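Hypothetical protein Atu0741 (PDB 1ZHV) is of unknown function but contains two ACT-like domains and may have a ligand-sensing or regulatory role. Local coordinates at residues 62-67 with 101-106; 2-7 with 79-84; 22-27 with 36-41. All blocks are in the same frame, centred on the assembly; numbering follows the deposited sequence.

Interaction 1: 62-67 with 101-106; sequences WSCFKF and GDHLLV
F65 O is gripped by two groups of the strand 102-106. L104 N gives it a nearly straight hydrogen bond of 2.8 Å (165°), and H103 CA adds a CA-H...O contact of 3.2 Å. F65 N bonds back to L104 O, so this is an antiparallel hydrogen-bonded pair. S63 and V106 make a second such pair. F67 N continues the ladder to D102 O. There a water donates to F67 O and accepts from D102 N.

The side chains add two small clusters. D102 CB stands over the centre of the F67 ring, 3.9 Å from its centroid, a CH-pi contact. L104 CB meets the same ring at its edge, 3.8 Å from F67 CE1. On the other face of the sheet the aliphatic start of K66 lies over the H103 ring, with K66 CB 3.4 Å from H103 CE1. C64 SG, anti to its backbone N (chi1 -171°), sits at the ring edge and takes a weak hydrogen bond of 3.6 Å from H103 ND1. F33 stacks on this histidine.

This pairing joins two central strands of the ferredoxin-like ACT domain. The backbone bonds set their register, while C64, K66 and F33 probably help to orient the H103 ring.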
ATOM      1  N   TRP A  62      -3.729  -7.563  -2.484  1.00 10.87           N
ATOM      2  CA  TRP A  62      -3.359  -6.519  -1.532  1.00 11.32           C
ATOM      3  C   TRP A  62      -4.333  -5.348  -1.514  1.00 11.70           C
ATOM      4  O   TRP A  62      -5.009  -5.061  -2.503  1.00 11.98           O
ATOM      5  CB  TRP A  62      -1.953  -5.985  -1.833  1.00  8.21           C
ATOM      6  CG  TRP A  62      -0.873  -7.002  -1.701  1.00  9.26           C
ATOM      7  CD1 TRP A  62      -0.604  -8.034  -2.553  1.00  8.48           C
ATOM      8  CD2 TRP A  62       0.092  -7.086  -0.650  1.00  9.56           C
ATOM      9  NE1 TRP A  62       0.470  -8.758  -2.098  1.00  9.77           N
ATOM     10  CE2 TRP A  62       0.918  -8.199  -0.929  1.00 10.37           C
ATOM     11  CE3 TRP A  62       0.340  -6.331   0.505  1.00 11.14           C
ATOM     12  CZ2 TRP A  62       1.975  -8.574  -0.097  1.00  9.33           C
ATOM     13  CZ3 TRP A  62       1.391  -6.703   1.333  1.00  8.36           C
ATOM     14  CH2 TRP A  62       2.198  -7.816   1.027  1.00 10.55           C
ATOM     15  N   SER A  63      -4.387  -4.674  -0.369  1.00 11.61           N
ATOM     16  CA  SER A  63      -5.240  -3.505  -0.164  1.00  9.96           C
ATOM     17  C   SER A  63      -4.305  -2.349   0.173  1.00 10.12           C
ATOM     18  O   SER A  63      -3.291  -2.545   0.849  1.00  9.52           O
ATOM     19  CB  SER A  63      -6.217  -3.741   0.990  1.00 12.04           C
ATOM     20  OG  SER A  63      -7.124  -4.789   0.680  1.00 11.14           O
ATOM     21  N   CYS A  64      -4.656  -1.152  -0.286  1.00 10.06           N
ATOM     22  CA  CYS A  64      -3.822   0.026  -0.080  1.00 11.01           C
ATOM     23  C   CYS A  64      -4.455   1.125   0.766  1.00 11.08           C
ATOM     24  O   CYS A  64      -5.655   1.392   0.668  1.00 10.96           O
ATOM     25  CB  CYS A  64      -3.432   0.592  -1.448  1.00 11.23           C
ATOM     26  SG  CYS A  64      -2.202   1.902  -1.421  1.00 11.32           S
ATOM     27  N   PHE A  65      -3.625   1.754   1.596  1.00 10.51           N
ATOM     28  CA  PHE A  65      -4.037   2.858   2.467  1.00 10.91           C
ATOM     29  C   PHE A  65      -3.119   4.043   2.230  1.00 10.56           C
ATOM     30  O   PHE A  65      -1.917   3.876   2.034  1.00 10.10           O
ATOM     31  CB  PHE A  65      -3.908   2.506   3.952  1.00 10.70           C
ATOM     32  CG  PHE A  65      -4.933   1.546   4.451  1.00 12.43           C
ATOM     33  CD1 PHE A  65      -4.733   0.177   4.339  1.00 13.38           C
ATOM     34  CD2 PHE A  65      -6.093   2.013   5.064  1.00 13.08           C
ATOM     35  CE1 PHE A  65      -5.673  -0.722   4.839  1.00 14.21           C
ATOM     36  CE2 PHE A  65      -7.040   1.123   5.566  1.00 12.91           C
ATOM     37  CZ  PHE A  65      -6.830  -0.244   5.456  1.00 15.08           C
ATOM     38  N   LYS A  66      -3.686   5.242   2.271  1.00  9.71           N
ATOM     39  CA  LYS A  66      -2.897   6.451   2.112  1.00  9.38           C
ATOM     40  C   LYS A  66      -2.763   7.115   3.477  1.00 10.12           C
ATOM     41  O   LYS A  66      -3.743   7.199   4.220  1.00  9.61           O
ATOM     42  CB  LYS A  66      -3.596   7.422   1.160  1.00 10.08           C
ATOM     43  CG  LYS A  66      -2.857   8.745   0.984  1.00 12.15           C
ATOM     44  CD  LYS A  66      -3.663   9.693   0.116  1.00 15.93           C
ATOM     45  CE  LYS A  66      -4.784  10.330   0.910  1.00 20.77           C
ATOM     46  NZ  LYS A  66      -4.241  11.267   1.934  1.00 25.28           N
ATOM     47  N   PHE A  67      -1.552   7.549   3.827  1.00  9.01           N
ATOM     48  CA  PHE A  67      -1.353   8.272   5.086  1.00 11.20           C
ATOM     49  C   PHE A  67      -1.882   9.666   4.730  1.00 13.68           C
ATOM     50  O   PHE A  67      -1.395  10.292   3.783  1.00 13.36           O
ATOM     51  CB  PHE A  67       0.134   8.370   5.450  1.00  9.42           C
ATOM     52  CG  PHE A  67       0.711   7.122   6.073  1.00 11.27           C
ATOM     53  CD1 PHE A  67       0.537   5.875   5.485  1.00 12.35           C
ATOM     54  CD2 PHE A  67       1.491   7.211   7.222  1.00 10.08           C
ATOM     55  CE1 PHE A  67       1.136   4.741   6.033  1.00 12.30           C
ATOM     56  CE2 PHE A  67       2.091   6.087   7.776  1.00 12.51           C
ATOM     57  CZ  PHE A  67       1.916   4.846   7.180  1.00 11.69           C
ATOM     58  N   GLY A 101       4.135  11.945   1.317  1.00  9.32           N
ATOM     59  CA  GLY A 101       3.999  11.172   2.537  1.00 10.22           C
ATOM     60  C   GLY A 101       4.261   9.695   2.352  1.00  7.75           C
ATOM     61  O   GLY A 101       5.360   9.302   1.971  1.00 10.44           O
ATOM     62  N   ASP A 102       3.252   8.873   2.620  1.00  8.69           N
ATOM     63  CA  ASP A 102       3.410   7.430   2.495  1.00  9.06           C
ATOM     64  C   ASP A 102       2.106   6.719   2.199  1.00  8.56           C
ATOM     65  O   ASP A 102       1.021   7.217   2.498  1.00  8.00           O
ATOM     66  CB  ASP A 102       3.931   6.815   3.803  1.00  9.41           C
ATOM     67  CG  ASP A 102       5.094   7.572   4.399  1.00  9.82           C
ATOM     68  OD1 ASP A 102       6.251   7.193   4.126  1.00 12.58           O
ATOM     69  OD2 ASP A 102       4.847   8.541   5.146  1.00 11.61           O
ATOM     70  N   HIS A 103       2.247   5.537   1.611  1.00  8.02           N
ATOM     71  CA  HIS A 103       1.127   4.651   1.345  1.00  8.59           C
ATOM     72  C   HIS A 103       1.542   3.319   1.951  1.00  7.86           C
ATOM     73  O   HIS A 103       2.730   3.003   2.027  1.00  6.53           O
ATOM     74  CB  HIS A 103       0.860   4.493  -0.153  1.00  8.97           C
ATOM     75  CG  HIS A 103       0.000   5.577  -0.726  1.00  8.36           C
ATOM     76  ND1 HIS A 103      -1.312   5.376  -1.100  1.00 12.28           N
ATOM     77  CD2 HIS A 103       0.276   6.871  -1.003  1.00  7.35           C
ATOM     78  CE1 HIS A 103      -1.804   6.503  -1.590  1.00 10.03           C
ATOM     79  NE2 HIS A 103      -0.860   7.424  -1.541  1.00 11.96           N
ATOM     80  N   LEU A 104       0.563   2.549   2.405  1.00  6.74           N
ATOM     81  CA  LEU A 104       0.819   1.255   3.023  1.00  8.34           C
ATOM     82  C   LEU A 104      -0.088   0.210   2.408  1.00  8.65           C
ATOM     83  O   LEU A 104      -1.276   0.457   2.227  1.00  7.25           O
ATOM     84  CB  LEU A 104       0.517   1.320   4.531  1.00  9.79           C
ATOM     85  CG  LEU A 104       0.312  -0.034   5.227  1.00 11.68           C
ATOM     86  CD1 LEU A 104       1.657  -0.700   5.411  1.00 11.62           C
ATOM     87  CD2 LEU A 104      -0.376   0.144   6.570  1.00 10.51           C
ATOM     88  N   LEU A 105       0.467  -0.945   2.069  1.00  7.35           N
ATOM     89  CA  LEU A 105      -0.361  -2.020   1.561  1.00  7.11           C
ATOM     90  C   LEU A 105      -0.202  -3.219   2.487  1.00  7.97           C
ATOM     91  O   LEU A 105       0.871  -3.463   3.039  1.00  7.61           O
ATOM     92  CB  LEU A 105       0.033  -2.412   0.128  1.00  9.31           C
ATOM     93  CG  LEU A 105      -0.233  -1.364  -0.958  1.00  6.85           C
ATOM     94  CD1 LEU A 105       1.044  -0.583  -1.223  1.00  8.79           C
ATOM     95  CD2 LEU A 105      -0.721  -2.035  -2.241  1.00 10.28           C
ATOM     96  N   VAL A 106      -1.301  -3.932   2.687  1.00  8.15           N
ATOM     97  CA  VAL A 106      -1.310  -5.137   3.496  1.00  9.63           C
ATOM     98  C   VAL A 106      -2.136  -6.113   2.679  1.00  9.29           C
ATOM     99  O   VAL A 106      -2.891  -5.697   1.799  1.00  9.69           O
ATOM    100  CB  VAL A 106      -1.987  -4.935   4.882  1.00  9.81           C
ATOM    101  CG1 VAL A 106      -1.175  -3.945   5.717  1.00 10.85           C
ATOM    102  CG2 VAL A 106      -3.417  -4.455   4.710  1.00 11.25           C
TER
HETATM  103  O   HOH W   1       0.671  10.508   2.041  1.00 17.23           O

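Interaction 2: 2-7 with 79-84; sequences PRIKLK and VLSVIS
Helix 78-87 of the ferredoxin-like ACT fold packs here against the N-terminal segment 2-7, which leads into strand 5-8 of the sheet. The tight part is apolar and buried. V82 puts one methyl to each of two residues of the segment. Its CG1, anti to the backbone N (chi1 171°), meets L6 CD2 tip to tip at 3.9 Å. Its CG2 lies against I4 CB at the same 3.9 Å, and the two side chains cross at about a right angle. I4 and L6 are two residues apart on the chain, so both turn to the helix, while K5 between them is exposed. F67 and L104 extend this apolar patch on the sheet.

The looser part lies at the start of the segment, where P2 and S81 are partly exposed. P2 CD touches S81 CB at 3.9 Å. S81 OG sits in the crowded position between backbone N and carbonyl carbon (chi1 77°) and bonds back to I78 O in its own helix. It rests on I4 CG1 at 3.6 Å. H123 ties the two segments indirectly, with ND1 bonded to I4 N and NE2 to S81 O. The contact buries one polar atom without a partner: P2 O, which stays 3.7 Å from S81 OG.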
ATOM      1  N   PRO A   2       2.380   9.166  17.642  1.00 26.83           N
ATOM      2  CA  PRO A   2       1.602   9.965  16.692  1.00 24.55           C
ATOM      3  C   PRO A   2       0.317   9.241  16.293  1.00 23.02           C
ATOM      4  O   PRO A   2       0.315   8.023  16.116  1.00 23.13           O
ATOM      5  CB  PRO A   2       2.556  10.122  15.506  1.00 26.29           C
ATOM      6  CG  PRO A   2       3.915   9.995  16.132  1.00 25.97           C
ATOM      7  CD  PRO A   2       3.715   8.865  17.103  1.00 26.19           C
ATOM      8  N   ARG A   3      -0.776   9.988  16.175  1.00 21.20           N
ATOM      9  CA  ARG A   3      -2.050   9.411  15.756  1.00 19.95           C
ATOM     10  C   ARG A   3      -2.167   9.749  14.280  1.00 17.46           C
ATOM     11  O   ARG A   3      -2.276  10.919  13.909  1.00 18.32           O
ATOM     12  CB  ARG A   3      -3.218  10.037  16.519  1.00 20.90           C
ATOM     13  CG  ARG A   3      -3.255   9.708  18.001  1.00 21.72           C
ATOM     14  CD  ARG A   3      -4.390  10.457  18.683  1.00 23.53           C
ATOM     15  NE  ARG A   3      -4.457  10.190  20.118  1.00 25.18           N
ATOM     16  CZ  ARG A   3      -4.786   9.016  20.651  1.00 26.73           C
ATOM     17  NH1 ARG A   3      -5.081   7.986  19.869  1.00 25.73           N
ATOM     18  NH2 ARG A   3      -4.827   8.878  21.969  1.00 27.77           N
ATOM     19  N   ILE A   4      -2.136   8.725  13.439  1.00 16.08           N
ATOM     20  CA  ILE A   4      -2.205   8.928  12.001  1.00 15.52           C
ATOM     21  C   ILE A   4      -3.575   8.615  11.426  1.00 14.84           C
ATOM     22  O   ILE A   4      -4.273   7.719  11.899  1.00 14.91           O
ATOM     23  CB  ILE A   4      -1.155   8.047  11.285  1.00 16.15           C
ATOM     24  CG1 ILE A   4       0.243   8.381  11.811  1.00 18.88           C
ATOM     25  CG2 ILE A   4      -1.218   8.261   9.775  1.00 17.05           C
ATOM     26  CD1 ILE A   4       0.640   9.837  11.623  1.00 23.80           C
ATOM     27  N   LYS A   5      -3.955   9.374  10.407  1.00 15.07           N
ATOM     28  CA  LYS A   5      -5.221   9.174   9.724  1.00 15.65           C
ATOM     29  C   LYS A   5      -4.905   8.365   8.470  1.00 14.47           C
ATOM     30  O   LYS A   5      -4.071   8.772   7.659  1.00 15.68           O
ATOM     31  CB  LYS A   5      -5.826  10.528   9.342  1.00 17.78           C
ATOM     32  CG  LYS A   5      -6.176  11.406  10.538  1.00 21.26           C
ATOM     33  CD  LYS A   5      -6.120  12.885  10.180  1.00 25.97           C
ATOM     34  CE  LYS A   5      -4.681  13.321   9.917  1.00 28.57           C
ATOM     35  NZ  LYS A   5      -4.561  14.762   9.556  1.00 30.72           N
ATOM     36  N   LEU A   6      -5.541   7.207   8.328  1.00 12.32           N
ATOM     37  CA  LEU A   6      -5.312   6.363   7.160  1.00 14.36           C
ATOM     38  C   LEU A   6      -6.579   6.229   6.334  1.00 12.84           C
ATOM     39  O   LEU A   6      -7.647   5.910   6.855  1.00 16.68           O
ATOM     40  CB  LEU A   6      -4.821   4.971   7.572  1.00 16.51           C
ATOM     41  CG  LEU A   6      -3.467   4.913   8.283  1.00 18.28           C
ATOM     42  CD1 LEU A   6      -3.669   5.105   9.779  1.00 24.44           C
ATOM     43  CD2 LEU A   6      -2.807   3.567   8.008  1.00 21.09           C
ATOM     44  N   LYS A   7      -6.449   6.460   5.034  1.00  9.34           N
ATOM     45  CA  LYS A   7      -7.583   6.388   4.127  1.00  8.01           C
ATOM     46  C   LYS A   7      -7.445   5.190   3.203  1.00  9.07           C
ATOM     47  O   LYS A   7      -6.475   5.075   2.456  1.00  7.55           O
ATOM     48  CB  LYS A   7      -7.653   7.676   3.306  1.00 10.98           C
ATOM     49  CG  LYS A   7      -8.785   7.737   2.307  1.00 14.23           C
ATOM     50  CD  LYS A   7      -8.720   9.021   1.498  1.00 18.22           C
ATOM     51  CE  LYS A   7      -9.887   9.112   0.527  1.00 21.96           C
ATOM     52  NZ  LYS A   7      -9.833  10.358  -0.287  1.00 23.57           N
ATOM     53  N   VAL A  79       5.766   6.598  10.086  1.00  8.24           N
ATOM     54  CA  VAL A  79       5.671   5.254   9.531  1.00  8.54           C
ATOM     55  C   VAL A  79       5.794   4.226  10.653  1.00  8.22           C
ATOM     56  O   VAL A  79       5.026   3.268  10.716  1.00  6.49           O
ATOM     57  CB  VAL A  79       6.767   5.014   8.465  1.00  9.04           C
ATOM     58  CG1 VAL A  79       6.786   3.549   8.043  1.00  8.60           C
ATOM     59  CG2 VAL A  79       6.497   5.885   7.246  1.00  9.87           C
ATOM     60  N   LEU A  80       6.757   4.432  11.546  1.00  8.65           N
ATOM     61  CA  LEU A  80       6.954   3.516  12.661  1.00  9.32           C
ATOM     62  C   LEU A  80       5.676   3.324  13.477  1.00  7.79           C
ATOM     63  O   LEU A  80       5.306   2.195  13.804  1.00  7.88           O
ATOM     64  CB  LEU A  80       8.069   4.038  13.578  1.00 10.92           C
ATOM     65  CG  LEU A  80       8.311   3.268  14.882  1.00 11.56           C
ATOM     66  CD1 LEU A  80       8.842   1.877  14.583  1.00 12.48           C
ATOM     67  CD2 LEU A  80       9.306   4.040  15.743  1.00 12.69           C
ATOM     68  N   SER A  81       5.001   4.427  13.788  1.00  9.17           N
ATOM     69  CA  SER A  81       3.786   4.379  14.597  1.00  9.31           C
ATOM     70  C   SER A  81       2.702   3.516  13.968  1.00  9.20           C
ATOM     71  O   SER A  81       1.879   2.924  14.671  1.00 10.79           O
ATOM     72  CB  SER A  81       3.235   5.795  14.829  1.00 10.98           C
ATOM     73  OG  SER A  81       2.564   6.294  13.682  1.00 12.54           O
ATOM     74  N   VAL A  82       2.711   3.430  12.644  1.00  8.77           N
ATOM     75  CA  VAL A  82       1.714   2.646  11.936  1.00  8.47           C
ATOM     76  C   VAL A  82       2.122   1.186  11.744  1.00  8.23           C
ATOM     77  O   VAL A  82       1.340   0.281  12.016  1.00 10.12           O
ATOM     78  CB  VAL A  82       1.387   3.289  10.559  1.00  6.27           C
ATOM     79  CG1 VAL A  82       0.522   2.356   9.728  1.00  9.42           C
ATOM     80  CG2 VAL A  82       0.653   4.601  10.776  1.00  9.96           C
ATOM     81  N   ILE A  83       3.353   0.944  11.307  1.00  7.29           N
ATOM     82  CA  ILE A  83       3.765  -0.437  11.083  1.00  9.59           C
ATOM     83  C   ILE A  83       4.112  -1.236  12.335  1.00  8.14           C
ATOM     84  O   ILE A  83       4.041  -2.463  12.319  1.00 10.83           O
ATOM     85  CB  ILE A  83       4.940  -0.530  10.079  1.00  9.77           C
ATOM     86  CG1 ILE A  83       6.206   0.082  10.673  1.00 10.04           C
ATOM     87  CG2 ILE A  83       4.554   0.164   8.773  1.00 10.94           C
ATOM     88  CD1 ILE A  83       7.463  -0.268   9.893  1.00 13.02           C
ATOM     89  N   SER A  84       4.465  -0.563  13.427  1.00  9.39           N
ATOM     90  CA  SER A  84       4.815  -1.291  14.648  1.00 10.32           C
ATOM     91  C   SER A  84       3.696  -2.227  15.118  1.00 10.28           C
ATOM     92  O   SER A  84       3.933  -3.412  15.364  1.00  9.49           O
ATOM     93  CB  SER A  84       5.178  -0.318  15.771  1.00 14.52           C
ATOM     94  OG  SER A  84       5.592  -1.031  16.929  1.00 21.32           O
TER

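Interaction 3: 22-27 with 36-41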
ATOM      1  N   GLU A  22      13.892  -4.652 -18.318  1.00 13.33           N
ATOM      2  CA  GLU A  22      12.702  -4.517 -19.142  1.00 13.07           C
ATOM      3  C   GLU A  22      12.149  -3.094 -19.127  1.00 12.58           C
ATOM      4  O   GLU A  22      12.240  -2.395 -18.121  1.00 13.55           O
ATOM      5  CB  GLU A  22      11.638  -5.490 -18.638  1.00 17.81           C
ATOM      6  CG  GLU A  22      10.466  -5.676 -19.567  1.00 21.95           C
ATOM      7  CD  GLU A  22       9.509  -6.741 -19.067  1.00 19.14           C
ATOM      8  OE1 GLU A  22       9.885  -7.503 -18.143  1.00 20.37           O
ATOM      9  OE2 GLU A  22       8.391  -6.820 -19.609  1.00 22.99           O
ATOM     10  N   ALA A  23      11.576  -2.665 -20.246  1.00 12.21           N
ATOM     11  CA  ALA A  23      10.997  -1.328 -20.311  1.00 11.20           C
ATOM     12  C   ALA A  23       9.741  -1.328 -19.448  1.00 11.84           C
ATOM     13  O   ALA A  23       9.168  -2.386 -19.175  1.00 12.38           O
ATOM     14  CB  ALA A  23      10.643  -0.973 -21.751  1.00 13.75           C
ATOM     15  N   ILE A  24       9.323  -0.152 -18.998  1.00 11.79           N
ATOM     16  CA  ILE A  24       8.112  -0.064 -18.195  1.00 11.44           C
ATOM     17  C   ILE A  24       6.969  -0.480 -19.115  1.00 12.04           C
ATOM     18  O   ILE A  24       6.791   0.097 -20.189  1.00 12.64           O
ATOM     19  CB  ILE A  24       7.876   1.377 -17.692  1.00 10.72           C
ATOM     20  CG1 ILE A  24       9.033   1.806 -16.786  1.00 12.75           C
ATOM     21  CG2 ILE A  24       6.541   1.456 -16.947  1.00  9.58           C
ATOM     22  CD1 ILE A  24       8.924   3.236 -16.262  1.00 12.61           C
ATOM     23  N   PRO A  25       6.186  -1.494 -18.713  1.00 13.14           N
ATOM     24  CA  PRO A  25       5.069  -1.960 -19.537  1.00 12.70           C
ATOM     25  C   PRO A  25       3.953  -0.932 -19.660  1.00 12.39           C
ATOM     26  O   PRO A  25       3.773  -0.083 -18.782  1.00 13.07           O
ATOM     27  CB  PRO A  25       4.620  -3.229 -18.817  1.00 13.55           C
ATOM     28  CG  PRO A  25       4.886  -2.890 -17.380  1.00 15.49           C
ATOM     29  CD  PRO A  25       6.265  -2.265 -17.458  1.00 12.39           C
ATOM     30  N   ALA A  26       3.208  -1.021 -20.758  1.00 13.26           N
ATOM     31  CA  ALA A  26       2.111  -0.102 -21.025  1.00 14.63           C
ATOM     32  C   ALA A  26       0.982  -0.238 -20.014  1.00 14.17           C
ATOM     33  O   ALA A  26       0.207   0.694 -19.820  1.00 14.82           O
ATOM     34  CB  ALA A  26       1.575  -0.333 -22.431  1.00 16.79           C
ATOM     35  N   TRP A  27       0.887  -1.398 -19.374  1.00 12.38           N
ATOM     36  CA  TRP A  27      -0.173  -1.634 -18.402  1.00 12.42           C
ATOM     37  C   TRP A  27       0.136  -1.133 -16.996  1.00 12.12           C
ATOM     38  O   TRP A  27      -0.740  -1.136 -16.134  1.00 13.16           O
ATOM     39  CB  TRP A  27      -0.505  -3.130 -18.327  1.00 11.25           C
ATOM     40  CG  TRP A  27       0.668  -4.025 -18.037  1.00 11.40           C
ATOM     41  CD1 TRP A  27       1.375  -4.763 -18.938  1.00 10.89           C
ATOM     42  CD2 TRP A  27       1.261  -4.282 -16.756  1.00 11.06           C
ATOM     43  NE1 TRP A  27       2.369  -5.469 -18.305  1.00 11.48           N
ATOM     44  CE2 TRP A  27       2.322  -5.192 -16.964  1.00 11.13           C
ATOM     45  CE3 TRP A  27       0.998  -3.831 -15.453  1.00 10.80           C
ATOM     46  CZ2 TRP A  27       3.124  -5.665 -15.916  1.00 11.60           C
ATOM     47  CZ3 TRP A  27       1.795  -4.298 -14.413  1.00 12.06           C
ATOM     48  CH2 TRP A  27       2.846  -5.207 -14.652  1.00 12.08           C
ATOM     49  N   ILE A  36       6.225   2.116  -9.515  1.00  6.83           N
ATOM     50  CA  ILE A  36       7.160   1.438 -10.409  1.00  6.44           C
ATOM     51  C   ILE A  36       8.571   1.670  -9.875  1.00  6.22           C
ATOM     52  O   ILE A  36       9.076   2.800  -9.902  1.00  6.01           O
ATOM     53  CB  ILE A  36       7.052   2.024 -11.827  1.00  7.64           C
ATOM     54  CG1 ILE A  36       5.614   1.884 -12.337  1.00  8.18           C
ATOM     55  CG2 ILE A  36       8.048   1.331 -12.759  1.00  8.75           C
ATOM     56  CD1 ILE A  36       5.260   2.853 -13.461  1.00  7.66           C
ATOM     57  N   THR A  37       9.214   0.612  -9.391  1.00  5.92           N
ATOM     58  CA  THR A  37      10.549   0.739  -8.828  1.00  5.47           C
ATOM     59  C   THR A  37      11.568  -0.161  -9.516  1.00  6.33           C
ATOM     60  O   THR A  37      11.389  -1.379  -9.595  1.00  7.84           O
ATOM     61  CB  THR A  37      10.508   0.444  -7.308  1.00  5.85           C
ATOM     62  OG1 THR A  37       9.644   1.399  -6.682  1.00  7.93           O
ATOM     63  CG2 THR A  37      11.895   0.550  -6.680  1.00  7.50           C
ATOM     64  N   ARG A  38      12.633   0.448 -10.028  1.00  6.54           N
ATOM     65  CA  ARG A  38      13.679  -0.313 -10.689  1.00  7.84           C
ATOM     66  C   ARG A  38      14.935  -0.296  -9.826  1.00 11.13           C
ATOM     67  O   ARG A  38      15.365   0.759  -9.349  1.00 10.54           O
ATOM     68  CB  ARG A  38      13.983   0.265 -12.076  1.00  7.49           C
ATOM     69  CG  ARG A  38      14.851  -0.654 -12.938  1.00  7.68           C
ATOM     70  CD  ARG A  38      15.308   0.022 -14.218  1.00  8.43           C
ATOM     71  NE  ARG A  38      14.205   0.390 -15.104  1.00  8.65           N
ATOM     72  CZ  ARG A  38      13.521  -0.463 -15.859  1.00  8.85           C
ATOM     73  NH1 ARG A  38      13.815  -1.759 -15.845  1.00  9.99           N
ATOM     74  NH2 ARG A  38      12.544  -0.017 -16.639  1.00 10.09           N
ATOM     75  N   THR A  39      15.501  -1.481  -9.609  1.00 12.70           N
ATOM     76  CA  THR A  39      16.711  -1.628  -8.813  1.00 14.46           C
ATOM     77  C   THR A  39      17.722  -2.390  -9.658  1.00 17.55           C
ATOM     78  O   THR A  39      17.459  -2.696 -10.820  1.00 16.90           O
ATOM     79  CB  THR A  39      16.444  -2.411  -7.501  1.00 14.36           C
ATOM     80  OG1 THR A  39      16.243  -3.797  -7.795  1.00 15.67           O
ATOM     81  CG2 THR A  39      15.203  -1.867  -6.802  1.00 14.31           C
ATOM     82  N   ASP A  40      18.868  -2.707  -9.074  1.00 21.55           N
ATOM     83  CA  ASP A  40      19.903  -3.418  -9.810  1.00 24.37           C
ATOM     84  C   ASP A  40      19.542  -4.882 -10.041  1.00 24.55           C
ATOM     85  O   ASP A  40      20.246  -5.593 -10.761  1.00 26.49           O
ATOM     86  CB  ASP A  40      21.235  -3.310  -9.061  1.00 27.89           C
ATOM     87  CG  ASP A  40      21.241  -4.090  -7.759  1.00 32.15           C
ATOM     88  OD1 ASP A  40      20.163  -4.240  -7.143  1.00 35.66           O
ATOM     89  OD2 ASP A  40      22.332  -4.543  -7.347  1.00 35.21           O
ATOM     90  N   ASP A  41      18.437  -5.326  -9.450  1.00 23.09           N
ATOM     91  CA  ASP A  41      18.016  -6.717  -9.589  1.00 22.29           C
ATOM     92  C   ASP A  41      16.580  -6.944 -10.039  1.00 19.64           C
ATOM     93  O   ASP A  41      16.227  -8.067 -10.390  1.00 17.60           O
ATOM     94  CB  ASP A  41      18.206  -7.466  -8.265  1.00 27.07           C
ATOM     95  CG  ASP A  41      19.661  -7.603  -7.867  1.00 30.04           C
ATOM     96  OD1 ASP A  41      20.544  -7.357  -8.716  1.00 32.89           O
ATOM     97  OD2 ASP A  41      19.921  -7.968  -6.701  1.00 32.53           O
TER
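The polar part of this contact rests on one acceptor. E22 O takes hydrogen bonds from both terminal nitrogens of R38, with NH1 and NH2 each 2.8 Å from E22 O. The guanidinium meets the oxygen end-on, and the oxygen lies in the guanidinium plane. Both donors also lie in the plane of the E22 carbonyl. The two N-H groups converge on a single atom, so neither bond is straight; the one from NH2 has an angle of 140°. The R38 chain runs out extended through its first two torsions and then bends at chi3 (-63°), which brings the guanidinium to the loop. NH1 has a second partner, A20 O. The arginine therefore holds two carbonyls of the loop after strand 13-18. This shared grip probably fixes the rotation of the guanidinium, and the carbonyl dipoles of E22 and A20 probably help to stabilise its positive charge.

The apolar part is made by two isoleucines that cross obliquely. I24 CG2 lies 4.0 Å from I36 CD1, and I24 CD1 lies 4.1 Å from I36 CG2. I24 CG1 also borders the arginine, 4.0 Å from R38 NH2. I24 is exposed, so the patch is a surface one.

Further packing and a side-chain-to-backbone bond lie within the segments. P25 CG lies over one face of the W27 ring, offset toward its rim. Outside the segments, W27 packs on I45 and C47 of strand 43-48. At the far end T39 OG1 accepts from D41 N at 3.1 Å, a bond of 163°. E42 N is also bonded to T39 OG1. The arrangement is that of a beta hairpin, strands 35-38 and 43-48, whose connection contains an ST turn; R38 of the first strand is bonded to carbonyls of the loop before it.

How the interactions relate
Interactions 1 and 2 are buried and touch each other. Strands 57-67 and 5-8 are neighbours in the sheet, and K66 N probably bonds to K7 O. F67 joins the two contacts by packing on V82 and I4. D102 also packs on V79 of the helix. Interaction 1 is strand pairing, rich in backbone hydrogen bonds; interaction 2 packs a helix on the N-terminal segment and the start of strand 5-8, mainly through apolar side chains. Interaction 3 lies at the surface of the N-terminal domain, and its centre is about 20 Å from that of interaction 1. It reaches the same sheet but touches neither other contact. There a charged side chain grips a backbone oxygen, and apolar packing is slight.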